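Long-range contacts in pectinesterase (Daucus carota, PDB 1GQ8), which hydrolyses the methyl esters of galacturonic acid units in pectin, releasing methanol and so modulating the plant cell wall: residues A153-I159 against I172-P177; V165-D171 against I199-R205; Q216-Y222 against N242-P246; A293-G299 against F315-L319. All coordinates share one frame. Numbering follows the deposited sequence.

In the fold
Interactions 1 and 2 join neighbouring coils of a right-handed parallel beta-helix, the fold of the pectinesterase family; interactions 3 and 4 attach a loop and the C-terminal tail to it. Interactions 1 and 2 interleave along the chain: strand 164-168 of interaction 2 runs into strand 171-174 of interaction 1, and the two touch where Ile-172 and Arg-205 probably share a backbone hydrogen bond, with centres about 15 Å apart. Interaction 3 follows in the sequence, about 12 Å from interaction 1 between centres, and meets it through Phe-219 on Pro-177. Interaction 4 comes last, its centre about 11 Å from that of interaction 2, laying the C-terminal tail across strands 164-168 and 198-202. About 26 Å separates its centre from that of interaction 1, which holds the nucleophile.

Interaction 1 of 4, residues A153-I159 against I172-P177; sequences AGTVDFI and IHARRP
Phe-158 provides the apolar centre. With chi1 in p, its ring has CE1 3.9 Å from Ile-172 CG2 and CE2 4.4 Å from Ala-174 CB. Ile-159 and Ile-172, both mt, extend this patch, Ile-159 CD1 lying 4.4 Å from Ile-172 CD1. The phenylalanine can fold back because Gly-154 is bare: a CB built there would fall 2.3 Å from Phe-158 CB.

Outside this core the backbones pair as parallel strands, Ala-153 opposite His-173 (CA to CA 5.0 Å) and Gly-154 opposite Ala-174 (CA to CA 5.3 Å). Arg-175 N donates to Gly-154 O at 3.1 Å, and Gly-154 N makes a weak bond to His-173 O at 3.5 Å. The pairing then ends, as 155-158 turn aside with Asp-157 in the left-handed helical region (phi/psi 50/48). Thr-155, chi1 p, sets CG2 3.6 Å from Arg-175 CG and 3.8 Å from Pro-177 CB.

At the polar edge Arg-175 NH1 bonds to Ala-133 O. The nucleophile Asp-157 does not touch 172-177; its OD2 forms a salt bridge with Arg-225, a probable substrate-binding residue. A short parallel pairing that gives way to a turn is what neighbouring coils of a parallel beta-helix show. Chemically, apolar packing and backbone bonds secure both ends of the turn, while the catalytic carboxylate is left to partners beyond this contact.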
loop_
_atom_site.group_PDB
_atom_site.type_symbol
_atom_site.label_atom_id
_atom_site.label_comp_id
_atom_site.label_asym_id
_atom_site.label_seq_id
_atom_site.Cartn_x
_atom_site.Cartn_y
_atom_site.Cartn_z
ATOM N N ALA A 153 -0.820 7.541 3.007
ATOM C CA ALA A 153 -0.939 8.174 4.328
ATOM C C ALA A 153 -1.927 7.441 5.255
ATOM O O ALA A 153 -2.954 6.938 4.799
ATOM C CB ALA A 153 -1.369 9.644 4.168
ATOM N N GLY A 154 -1.615 7.403 6.553
ATOM C CA GLY A 154 -2.476 6.737 7.525
ATOM C C GLY A 154 -1.978 6.856 8.961
ATOM O O GLY A 154 -1.059 7.635 9.231
ATOM N N THR A 155 -2.577 6.095 9.883
ATOM C CA THR A 155 -2.179 6.121 11.299
ATOM C C THR A 155 -1.838 4.738 11.891
ATOM O O THR A 155 -0.665 4.356 11.944
ATOM C CB THR A 155 -3.270 6.789 12.186
ATOM O OG1 THR A 155 -4.534 6.143 11.977
ATOM C CG2 THR A 155 -3.398 8.272 11.845
ATOM N N VAL A 156 -2.857 3.996 12.323
ATOM C CA VAL A 156 -2.681 2.666 12.926
ATOM C C VAL A 156 -2.691 1.504 11.912
ATOM O O VAL A 156 -3.698 1.266 11.247
ATOM C CB VAL A 156 -3.793 2.406 13.993
ATOM C CG1 VAL A 156 -3.653 1.008 14.583
ATOM C CG2 VAL A 156 -3.708 3.449 15.100
ATOM N N ASP A 157 -1.571 0.780 11.814
ATOM C CA ASP A 157 -1.424 -0.361 10.896
ATOM C C ASP A 157 -1.852 0.001 9.463
ATOM O O ASP A 157 -2.575 -0.776 8.827
ATOM C CB ASP A 157 -2.282 -1.560 11.367
ATOM C CG ASP A 157 -2.022 -1.960 12.822
ATOM O OD1 ASP A 157 -0.877 -1.822 13.295
ATOM O OD2 ASP A 157 -2.971 -2.441 13.489
ATOM N N PHE A 158 -1.388 1.129 8.918
ATOM C CA PHE A 158 -1.877 1.515 7.595
ATOM C C PHE A 158 -1.411 0.813 6.309
ATOM O O PHE A 158 -1.910 1.123 5.229
ATOM C CB PHE A 158 -1.902 3.061 7.443
ATOM C CG PHE A 158 -0.555 3.748 7.385
ATOM C CD1 PHE A 158 0.002 4.103 6.155
ATOM C CD2 PHE A 158 0.084 4.172 8.553
ATOM C CE1 PHE A 158 1.167 4.879 6.087
ATOM C CE2 PHE A 158 1.251 4.947 8.497
ATOM C CZ PHE A 158 1.791 5.302 7.261
ATOM N N ILE A 159 -0.486 -0.140 6.430
ATOM C CA ILE A 159 -0.050 -0.976 5.299
ATOM C C ILE A 159 -0.031 -2.372 5.949
ATOM O O ILE A 159 0.887 -2.685 6.709
ATOM C CB ILE A 159 1.371 -0.624 4.770
ATOM C CG1 ILE A 159 1.407 0.811 4.223
ATOM C CG2 ILE A 159 1.745 -1.583 3.643
ATOM C CD1 ILE A 159 2.765 1.221 3.630
ATOM N N ILE A 172 5.798 7.894 2.000
ATOM C CA ILE A 172 4.951 7.305 3.039
ATOM C C ILE A 172 4.931 8.203 4.288
ATOM O O ILE A 172 5.947 8.345 4.969
ATOM C CB ILE A 172 5.483 5.890 3.384
ATOM C CG1 ILE A 172 5.468 5.024 2.114
ATOM C CG2 ILE A 172 4.653 5.260 4.495
ATOM C CD1 ILE A 172 6.179 3.686 2.241
ATOM N N HIS A 173 3.772 8.800 4.580
ATOM C CA HIS A 173 3.625 9.717 5.719
ATOM C C HIS A 173 2.569 9.352 6.768
ATOM O O HIS A 173 1.426 9.044 6.431
ATOM C CB HIS A 173 3.276 11.131 5.224
ATOM C CG HIS A 173 4.343 11.788 4.407
ATOM N ND1 HIS A 173 4.217 13.076 3.930
ATOM C CD2 HIS A 173 5.546 11.344 3.974
ATOM C CE1 HIS A 173 5.296 13.395 3.237
ATOM N NE2 HIS A 173 6.118 12.362 3.247
ATOM N N ALA A 174 2.951 9.416 8.042
ATOM C CA ALA A 174 2.013 9.158 9.130
ATOM C C ALA A 174 1.321 10.496 9.425
ATOM O O ALA A 174 1.936 11.557 9.274
ATOM C CB ALA A 174 2.758 8.665 10.372
ATOM N N ARG A 175 0.050 10.455 9.821
ATOM C CA ARG A 175 -0.686 11.685 10.130
ATOM C C ARG A 175 -1.089 11.716 11.611
ATOM O O ARG A 175 -0.829 10.763 12.345
ATOM C CB ARG A 175 -1.907 11.841 9.190
ATOM C CG ARG A 175 -2.991 10.774 9.284
ATOM C CD ARG A 175 -3.831 10.645 7.976
ATOM N NE ARG A 175 -4.493 11.885 7.552
ATOM C CZ ARG A 175 -5.385 11.968 6.562
ATOM N NH1 ARG A 175 -5.741 10.887 5.878
ATOM N NH2 ARG A 175 -5.926 13.140 6.247
ATOM N N ARG A 176 -1.705 12.811 12.048
ATOM C CA ARG A 176 -2.118 12.942 13.450
ATOM C C ARG A 176 -3.350 12.085 13.756
ATOM O O ARG A 176 -4.396 12.245 13.132
ATOM C CB ARG A 176 -2.413 14.413 13.763
ATOM C CG ARG A 176 -3.056 14.634 15.123
ATOM C CD ARG A 176 -3.149 16.116 15.470
ATOM N NE ARG A 176 -2.326 17.125 15.192
ATOM C CZ ARG A 176 -4.289 17.529 17.143
ATOM N NH1 ARG A 176 -3.634 18.602 16.721
ATOM N NH2 ARG A 176 -5.169 17.639 18.129
ATOM N N PRO A 177 -3.228 11.168 14.731
ATOM C CA PRO A 177 -4.319 10.277 15.136
ATOM C C PRO A 177 -5.182 10.833 16.272
ATOM O O PRO A 177 -5.128 12.022 16.584
ATOM C CB PRO A 177 -3.574 9.023 15.564
ATOM C CG PRO A 177 -2.409 9.618 16.304
ATOM C CD PRO A 177 -1.975 10.791 15.419
#

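Interaction 2 of 4, residues V165-D171 against I199-R205; sequences VVLQDCD and IVIQKSR
Backbone bonding sets the register. Strands 165-168 and 199-202 run parallel, their axes 4.8 Å apart at 16°, with Val-165, Val-166, Leu-167 and Gln-168 opposite Ile-199, Val-200, Ile-201 and Gln-202. Val-200 N bonds to Val-165 O (3.0 Å), Leu-167 N to Val-200 O (2.9 Å), Gln-202 N to Leu-167 O (3.0 Å) and Asp-169 N to Gln-202 O (3.2 Å). Both chains then bend at a left-handed residue, Asp-169 (52/46) and Lys-203 (45/45), and pair again through Arg-205 N to Cys-170 O (2.9 Å). Stacked on each other, these two corners carry successive coils of the parallel beta-helix from one sheet to the next.

Like side chains form ladders: Val-165 CG1 meets Ile-199 CG1 at 4.0 Å, and Gln-168 NE2 donates to Gln-202 OE1 at 3.0 Å. At the corner Ser-204 OG (m) accepts from Cys-170 N at 3.1 Å.

Charges finish the corner. Arg-205 NE lies 2.9 Å from Asp-171 OD1, and Arg-205 NH1 3.1 Å from Asp-169 OD1, in one salt-bridge network.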
loop_
_atom_site.group_PDB
_atom_site.type_symbol
_atom_site.label_atom_id
_atom_site.label_comp_id
_atom_site.label_asym_id
_atom_site.label_seq_id
_atom_site.Cartn_x
_atom_site.Cartn_y
_atom_site.Cartn_z
ATOM N N VAL A 165 4.782 -7.944 -1.527
ATOM C CA VAL A 165 4.798 -6.621 -2.150
ATOM C C VAL A 165 6.053 -5.771 -1.942
ATOM O O VAL A 165 6.699 -5.837 -0.894
ATOM C CB VAL A 165 3.569 -5.799 -1.657
ATOM C CG1 VAL A 165 3.609 -5.680 -0.135
ATOM C CG2 VAL A 165 3.551 -4.414 -2.299
ATOM N N VAL A 166 6.388 -4.980 -2.964
ATOM C CA VAL A 166 7.523 -4.058 -2.913
ATOM C C VAL A 166 7.025 -2.651 -3.263
ATOM O O VAL A 166 6.351 -2.464 -4.278
ATOM C CB VAL A 166 8.642 -4.413 -3.934
ATOM C CG1 VAL A 166 9.763 -3.379 -3.843
ATOM C CG2 VAL A 166 9.197 -5.807 -3.665
ATOM N N LEU A 167 7.339 -1.676 -2.413
ATOM C CA LEU A 167 6.967 -0.280 -2.659
ATOM C C LEU A 167 8.294 0.449 -2.915
ATOM O O LEU A 167 9.112 0.605 -2.002
ATOM C CB LEU A 167 6.231 0.306 -1.444
ATOM C CG LEU A 167 4.912 -0.392 -1.079
ATOM C CD1 LEU A 167 5.154 -1.404 0.042
ATOM C CD2 LEU A 167 3.877 0.641 -0.636
ATOM N N GLN A 168 8.492 0.885 -4.161
ATOM C CA GLN A 168 9.731 1.538 -4.616
ATOM C C GLN A 168 9.575 3.029 -4.963
ATOM O O GLN A 168 8.636 3.411 -5.654
ATOM C CB GLN A 168 10.247 0.772 -5.849
ATOM C CG GLN A 168 11.694 1.036 -6.284
ATOM C CD GLN A 168 12.088 0.217 -7.516
ATOM O OE1 GLN A 168 11.786 0.592 -8.652
ATOM N NE2 GLN A 168 12.749 -0.915 -7.288
ATOM N N ASP A 169 10.504 3.863 -4.486
ATOM C CA ASP A 169 10.481 5.305 -4.761
ATOM C C ASP A 169 9.126 5.937 -4.418
ATOM O O ASP A 169 8.582 6.735 -5.187
ATOM C CB ASP A 169 10.838 5.548 -6.242
ATOM C CG ASP A 169 11.099 7.023 -6.570
ATOM O OD1 ASP A 169 11.477 7.801 -5.670
ATOM O OD2 ASP A 169 10.948 7.401 -7.753
ATOM N N CYS A 170 8.601 5.589 -3.242
ATOM C CA CYS A 170 7.314 6.101 -2.763
ATOM C C CYS A 170 7.477 7.087 -1.601
ATOM O O CYS A 170 8.544 7.178 -0.990
ATOM C CB CYS A 170 6.419 4.944 -2.278
ATOM S SG CYS A 170 5.735 3.821 -3.544
ATOM N N ASP A 171 6.404 7.823 -1.310
ATOM C CA ASP A 171 6.360 8.772 -0.197
ATOM C C ASP A 171 5.339 8.198 0.790
ATOM O O ASP A 171 4.165 8.019 0.450
ATOM C CB ASP A 171 5.915 10.160 -0.678
ATOM C CG ASP A 171 6.978 10.857 -1.511
ATOM O OD1 ASP A 171 7.891 11.484 -0.926
ATOM O OD2 ASP A 171 6.909 10.766 -2.753
ATOM N N ILE A 199 6.437 -7.554 3.365
ATOM C CA ILE A 199 6.374 -6.151 2.926
ATOM C C ILE A 199 7.787 -5.550 2.812
ATOM O O ILE A 199 8.562 -5.592 3.775
ATOM C CB ILE A 199 5.548 -5.278 3.928
ATOM C CG1 ILE A 199 4.066 -5.657 3.859
ATOM C CG2 ILE A 199 5.718 -3.789 3.606
ATOM C CD1 ILE A 199 3.219 -5.044 4.978
ATOM N N VAL A 200 8.113 -4.995 1.643
ATOM C CA VAL A 200 9.424 -4.384 1.397
ATOM C C VAL A 200 9.311 -2.915 0.961
ATOM O O VAL A 200 8.595 -2.607 0.008
ATOM C CB VAL A 200 10.201 -5.147 0.281
ATOM C CG1 VAL A 200 11.572 -4.510 0.058
ATOM C CG2 VAL A 200 10.353 -6.611 0.650
ATOM N N ILE A 201 10.010 -2.022 1.667
ATOM C CA ILE A 201 10.039 -0.589 1.341
ATOM C C ILE A 201 11.475 -0.274 0.879
ATOM O O ILE A 201 12.412 -0.359 1.677
ATOM C CB ILE A 201 9.667 0.283 2.585
ATOM C CG1 ILE A 201 8.206 0.026 2.977
ATOM C CG2 ILE A 201 9.868 1.773 2.274
ATOM C CD1 ILE A 201 7.782 0.661 4.308
ATOM N N GLN A 202 11.634 0.070 -0.405
ATOM C CA GLN A 202 12.944 0.357 -1.017
ATOM C C GLN A 202 13.077 1.738 -1.670
ATOM O O GLN A 202 12.178 2.193 -2.381
ATOM C CB GLN A 202 13.267 -0.723 -2.073
ATOM C CG GLN A 202 14.517 -0.433 -2.924
ATOM C CD GLN A 202 14.713 -1.418 -4.073
ATOM O OE1 GLN A 202 13.750 -1.909 -4.663
ATOM N NE2 GLN A 202 15.969 -1.687 -4.412
ATOM N N LYS A 203 14.214 2.391 -1.428
ATOM C CA LYS A 203 14.513 3.712 -1.992
ATOM C C LYS A 203 13.339 4.688 -1.890
ATOM O O LYS A 203 13.024 5.404 -2.848
ATOM C CB LYS A 203 14.953 3.562 -3.457
ATOM C CG LYS A 203 16.254 2.772 -3.641
ATOM C CD LYS A 203 16.693 2.714 -5.100
ATOM C CE LYS A 203 18.078 2.089 -5.228
ATOM N NZ LYS A 203 18.565 2.055 -6.636
ATOM N N SER A 204 12.711 4.723 -0.715
ATOM C CA SER A 204 11.556 5.586 -0.466
ATOM C C SER A 204 11.832 6.683 0.569
ATOM O O SER A 204 12.951 6.814 1.065
ATOM C CB SER A 204 10.361 4.736 -0.007
ATOM O OG SER A 204 9.910 3.865 -1.040
ATOM N N ARG A 205 10.797 7.460 0.890
ATOM C CA ARG A 205 10.892 8.557 1.855
ATOM C C ARG A 205 9.803 8.444 2.936
ATOM O O ARG A 205 8.618 8.600 2.641
ATOM C CB ARG A 205 10.770 9.896 1.106
ATOM C CG ARG A 205 11.880 10.114 0.063
ATOM C CD ARG A 205 11.526 11.185 -0.967
ATOM N NE ARG A 205 10.482 10.748 -1.894
ATOM C CZ ARG A 205 10.641 9.809 -2.822
ATOM N NH1 ARG A 205 11.809 9.195 -2.962
ATOM N NH2 ARG A 205 9.626 9.475 -3.610
HETATM O O HOH W 1 14.566 7.270 -4.480
#

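Interaction 3 of 4, residues Q216-Y222 against N242-P246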
loop_
_atom_site.group_PDB
_atom_site.type_symbol
_atom_site.label_atom_id
_atom_site.label_comp_id
_atom_site.label_asym_id
_atom_site.label_seq_id
_atom_site.Cartn_x
_atom_site.Cartn_y
_atom_site.Cartn_z
ATOM N N GLN A 216 4.938 15.564 17.205
ATOM C CA GLN A 216 5.439 14.194 17.167
ATOM C C GLN A 216 5.723 13.656 18.570
ATOM O O GLN A 216 5.594 12.458 18.818
ATOM C CB GLN A 216 6.715 14.118 16.315
ATOM C CG GLN A 216 6.477 14.373 14.835
ATOM C CD GLN A 216 7.750 14.354 14.004
ATOM O OE1 GLN A 216 7.700 14.480 12.784
ATOM N NE2 GLN A 216 8.896 14.202 14.662
ATOM N N SER A 217 6.094 14.548 19.485
ATOM C CA SER A 217 6.403 14.160 20.859
ATOM C C SER A 217 5.169 13.817 21.697
ATOM O O SER A 217 5.290 13.515 22.886
ATOM C CB SER A 217 7.196 15.274 21.554
ATOM O OG SER A 217 6.438 16.472 21.642
ATOM N N SER A 218 3.990 13.873 21.083
ATOM C CA SER A 218 2.740 13.555 21.777
ATOM C C SER A 218 2.059 12.320 21.184
ATOM O O SER A 218 1.156 11.750 21.800
ATOM C CB SER A 218 1.765 14.739 21.714
ATOM O OG SER A 218 2.209 15.839 22.496
ATOM N N PHE A 219 2.494 11.919 19.989
ATOM C CA PHE A 219 1.929 10.761 19.287
ATOM C C PHE A 219 3.061 9.919 18.673
ATOM O O PHE A 219 3.452 10.138 17.523
ATOM C CB PHE A 219 0.994 11.237 18.165
ATOM C CG PHE A 219 -0.123 12.139 18.631
ATOM C CD1 PHE A 219 -1.272 11.609 19.210
ATOM C CD2 PHE A 219 -0.028 13.522 18.480
ATOM C CE1 PHE A 219 -2.312 12.441 19.631
ATOM C CE2 PHE A 219 -1.062 14.364 18.898
ATOM C CZ PHE A 219 -2.206 13.820 19.473
ATOM N N PRO A 220 3.593 8.939 19.424
ATOM C CA PRO A 220 4.682 8.075 18.941
ATOM C C PRO A 220 4.354 7.311 17.653
ATOM O O PRO A 220 3.213 6.905 17.446
ATOM C CB PRO A 220 4.918 7.127 20.117
ATOM C CG PRO A 220 4.476 7.926 21.307
ATOM C CD PRO A 220 3.210 8.572 20.798
ATOM N N THR A 221 5.360 7.115 16.801
ATOM C CA THR A 221 5.192 6.387 15.538
ATOM C C THR A 221 6.303 5.336 15.374
ATOM O O THR A 221 7.478 5.628 15.611
ATOM C CB THR A 221 5.240 7.355 14.324
ATOM O OG1 THR A 221 4.182 8.317 14.431
ATOM C CG2 THR A 221 5.089 6.584 13.006
ATOM N N TYR A 222 5.929 4.119 14.976
ATOM C CA TYR A 222 6.895 3.029 14.778
ATOM C C TYR A 222 6.792 2.452 13.360
ATOM O O TYR A 222 5.785 2.650 12.677
ATOM C CB TYR A 222 6.651 1.897 15.792
ATOM C CG TYR A 222 6.734 2.307 17.249
ATOM C CD1 TYR A 222 5.657 2.930 17.883
ATOM C CD2 TYR A 222 7.895 2.081 17.994
ATOM C CE1 TYR A 222 5.733 3.316 19.226
ATOM C CE2 TYR A 222 7.981 2.465 19.335
ATOM C CZ TYR A 222 6.898 3.081 19.944
ATOM O OH TYR A 222 6.979 3.460 21.270
ATOM N N ASN A 242 12.900 11.997 11.876
ATOM C CA ASN A 242 12.800 11.669 13.299
ATOM C C ASN A 242 11.378 11.369 13.788
ATOM O O ASN A 242 11.122 11.339 14.994
ATOM C CB ASN A 242 13.445 12.781 14.148
ATOM C CG ASN A 242 12.600 14.038 14.228
ATOM O OD1 ASN A 242 11.927 14.416 13.271
ATOM N ND2 ASN A 242 12.651 14.705 15.376
ATOM N N VAL A 243 10.457 11.127 12.856
ATOM C CA VAL A 243 9.084 10.788 13.224
ATOM C C VAL A 243 9.078 9.397 13.876
ATOM O O VAL A 243 8.212 9.088 14.697
ATOM C CB VAL A 243 8.145 10.775 11.978
ATOM C CG1 VAL A 243 8.544 9.649 11.023
ATOM C CG2 VAL A 243 6.692 10.617 12.415
ATOM N N ILE A 244 10.062 8.572 13.520
ATOM C CA ILE A 244 10.175 7.210 14.052
ATOM C C ILE A 244 10.928 7.159 15.394
ATOM O O ILE A 244 12.072 7.600 15.483
ATOM C CB ILE A 244 10.918 6.276 13.040
ATOM C CG1 ILE A 244 10.186 6.250 11.690
ATOM C CG2 ILE A 244 11.036 4.863 13.607
ATOM C CD1 ILE A 244 8.756 5.722 11.747
ATOM N N ASN A 245 10.275 6.628 16.429
ATOM C CA ASN A 245 10.876 6.489 17.763
ATOM C C ASN A 245 12.141 5.618 17.648
ATOM O O ASN A 245 12.182 4.681 16.853
ATOM C CB ASN A 245 9.847 5.846 18.713
ATOM C CG ASN A 245 10.380 5.630 20.122
ATOM O OD1 ASN A 245 11.148 4.701 20.377
ATOM N ND2 ASN A 245 9.965 6.492 21.048
ATOM N N PRO A 246 13.191 5.923 18.431
ATOM C CA PRO A 246 14.456 5.171 18.407
ATOM C C PRO A 246 14.355 3.644 18.556
ATOM O O PRO A 246 15.227 2.911 18.073
ATOM C CB PRO A 246 15.255 5.808 19.544
ATOM C CG PRO A 246 14.789 7.221 19.519
ATOM C CD PRO A 246 13.290 7.071 19.353
HETATM O O HOH W 2 5.345 10.517 15.579
HETATM O O HOH W 3 7.885 8.861 17.520
#
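This is a partly buried contact of mixed character, with two bridging waters, in which a loop lies beside the beginning of a strand. Strand 221-224 is the last of its parallel sheet in the beta-helix, and residues 242-246 belong to the connection that leaves strand 239-240.

One good direct backbone bond joins them: Asn-245 N donates to Thr-221 O at 3.1 Å, and the CA-H of Ile-244 approaches the same oxygen, Ile-244 CA to Thr-221 O being 3.5 Å. Water mediates further links. Water 3 accepts from Thr-221 N (3.2 Å) and donates to Val-243 O (2.9 Å). Water 2 donates to Phe-219 O (2.7 Å), lies 2.7 Å from Thr-221 OG1 and makes a weak bond to Val-243 O at 3.3 Å.

Apolar groups fill the remaining space. Thr-221 CG2 rests 4.0 Å from Ile-244 CD1, and the Tyr-222 ring, although its CA-to-CB bond points away, brings CE2 to 3.9 Å from Asn-245 CB; the ring also meets that of Phe-250. At the far end the extended Gln-216 reaches over Val-243, its OE1 3.8 Å from Val-243 CB, and its NE2 makes a weak bond to Asn-242 OD1 at 3.3 Å.

With one well-aligned direct bond, a weak amide pair and two waters, the join is shared between protein and solvent, water taking part alongside the direct bond and the side-chain contacts.

Interaction 4 of 4, residues A293-G299 against F315-L319; sequences AQGFTPG and FSLGL
Leu-319, the C-terminal residue, lays its side chain (mt) over Ala-293 and Gln-294: its CD1 is 4.1 Å from Gln-294 CB, and its CD2 is 4.4 Å from Ala-293 CB and 3.9 Å from Thr-297 CG2. Beneath it the chain makes a type I turn from Gln-294 to Thr-297, with Thr-297 N bonded to Gln-294 O at 3.2 Å. Thr-297, chi1 p, also donates OG1 to Gln-294 O at 2.7 Å and sits at the N-cap position of helix 298-301 without making a capping bond.

The tail 315-319 is irregular, passing Gly-299 at Leu-317 (CA to CA 4.7 Å) and Thr-297 at Gly-318 (5.3 Å between CA atoms). A single direct hydrogen bond links the segments, Gly-299 N to Leu-317 O at 3.0 Å; Pro-298 CG packs 3.5 Å from Ser-316 O. A water bridges the outer side, donating to Gln-294 OE1 (3.0 Å) and accepting from Leu-319 N (2.9 Å).

On the strand side, Gln-168 and Gln-202 bond to Ser-316 O and Gly-318 O, and Lys-203 to Leu-319 O. A C-terminal tail and short helices thus lie across one parallel sheet of the beta-helix, as in the pectinesterase fold.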
loop_
_atom_site.group_PDB
_atom_site.type_symbol
_atom_site.label_atom_id
_atom_site.label_comp_id
_atom_site.label_asym_id
_atom_site.label_seq_id
_atom_site.Cartn_x
_atom_site.Cartn_y
_atom_site.Cartn_z
ATOM N N ALA A 293 20.353 -8.484 1.141
ATOM C CA ALA A 293 19.450 -7.385 0.800
ATOM C C ALA A 293 18.848 -7.539 -0.600
ATOM O O ALA A 293 17.667 -7.257 -0.811
ATOM C CB ALA A 293 20.193 -6.047 0.901
ATOM N N GLN A 294 19.664 -7.986 -1.550
ATOM C CA GLN A 294 19.225 -8.163 -2.936
ATOM C C GLN A 294 18.065 -9.154 -3.089
ATOM O O GLN A 294 17.298 -9.089 -4.057
ATOM C CB GLN A 294 20.422 -8.603 -3.790
ATOM C CG GLN A 294 20.137 -8.786 -5.270
ATOM C CD GLN A 294 21.409 -9.024 -6.072
ATOM O OE1 GLN A 294 22.066 -8.082 -6.514
ATOM N NE2 GLN A 294 21.773 -10.289 -6.237
ATOM N N GLY A 295 17.930 -10.064 -2.131
ATOM C CA GLY A 295 16.854 -11.042 -2.197
ATOM C C GLY A 295 15.476 -10.412 -2.110
ATOM O O GLY A 295 14.486 -11.001 -2.552
ATOM N N PHE A 296 15.413 -9.204 -1.553
ATOM C CA PHE A 296 14.148 -8.493 -1.388
ATOM C C PHE A 296 13.817 -7.497 -2.510
ATOM O O PHE A 296 12.794 -6.813 -2.443
ATOM C CB PHE A 296 14.138 -7.782 -0.025
ATOM C CG PHE A 296 14.067 -8.731 1.150
ATOM C CD1 PHE A 296 12.865 -9.346 1.493
ATOM C CD2 PHE A 296 15.208 -9.032 1.894
ATOM C CE1 PHE A 296 12.795 -10.248 2.557
ATOM C CE2 PHE A 296 15.149 -9.937 2.963
ATOM C CZ PHE A 296 13.942 -10.543 3.293
ATOM N N THR A 297 14.671 -7.416 -3.534
ATOM C CA THR A 297 14.429 -6.509 -4.664
ATOM C C THR A 297 13.397 -7.130 -5.632
ATOM O O THR A 297 13.202 -8.346 -5.643
ATOM C CB THR A 297 15.754 -6.168 -5.419
ATOM O OG1 THR A 297 16.382 -7.370 -5.885
ATOM C CG2 THR A 297 16.717 -5.428 -4.493
ATOM N N PRO A 298 12.728 -6.301 -6.458
ATOM C CA PRO A 298 11.713 -6.796 -7.404
ATOM C C PRO A 298 12.049 -8.038 -8.240
ATOM O O PRO A 298 11.249 -8.972 -8.320
ATOM C CB PRO A 298 11.426 -5.571 -8.275
ATOM C CG PRO A 298 11.629 -4.433 -7.318
ATOM C CD PRO A 298 12.906 -4.844 -6.602
ATOM N N GLY A 299 13.221 -8.050 -8.864
ATOM C CA GLY A 299 13.598 -9.185 -9.688
ATOM C C GLY A 299 13.694 -10.513 -8.962
ATOM O O GLY A 299 13.453 -11.569 -9.558
ATOM N N PHE A 315 10.407 1.103 -13.693
ATOM C CA PHE A 315 10.829 0.133 -12.674
ATOM C C PHE A 315 12.338 -0.128 -12.643
ATOM O O PHE A 315 13.057 0.183 -13.595
ATOM C CB PHE A 315 10.126 -1.213 -12.891
ATOM C CG PHE A 315 10.553 -1.919 -14.149
ATOM C CD1 PHE A 315 10.020 -1.558 -15.381
ATOM C CD2 PHE A 315 11.515 -2.927 -14.104
ATOM C CE1 PHE A 315 10.435 -2.190 -16.556
ATOM C CE2 PHE A 315 11.939 -3.566 -15.273
ATOM C CZ PHE A 315 11.397 -3.195 -16.501
ATOM N N SER A 316 12.796 -0.716 -11.538
ATOM C CA SER A 316 14.199 -1.081 -11.332
ATOM C C SER A 316 14.189 -2.472 -10.672
ATOM O O SER A 316 13.548 -2.663 -9.640
ATOM C CB SER A 316 14.887 -0.062 -10.419
ATOM O OG SER A 316 16.269 -0.337 -10.305
ATOM N N LEU A 317 14.904 -3.431 -11.261
ATOM C CA LEU A 317 14.918 -4.805 -10.753
ATOM C C LEU A 317 15.844 -5.167 -9.583
ATOM O O LEU A 317 15.529 -6.082 -8.820
ATOM C CB LEU A 317 15.191 -5.779 -11.912
ATOM C CG LEU A 317 14.216 -5.814 -13.100
ATOM C CD1 LEU A 317 14.724 -6.808 -14.139
ATOM C CD2 LEU A 317 12.817 -6.205 -12.637
ATOM N N GLY A 318 16.972 -4.473 -9.435
ATOM C CA GLY A 318 17.895 -4.805 -8.356
ATOM C C GLY A 318 18.181 -3.715 -7.335
ATOM O O GLY A 318 17.293 -2.936 -6.990
ATOM N N LEU A 319 19.420 -3.675 -6.844
ATOM C CA LEU A 319 19.851 -2.681 -5.861
ATOM C C LEU A 319 20.250 -1.368 -6.530
ATOM O O LEU A 319 20.407 -0.361 -5.809
ATOM C CB LEU A 319 21.033 -3.213 -5.036
ATOM C CG LEU A 319 20.776 -4.338 -4.022
ATOM C CD1 LEU A 319 22.104 -4.830 -3.465
ATOM C CD2 LEU A 319 19.881 -3.833 -2.893
ATOM O OXT LEU A 319 20.410 -1.359 -7.771
HETATM O O HOH W 4 21.458 -5.516 -7.839
#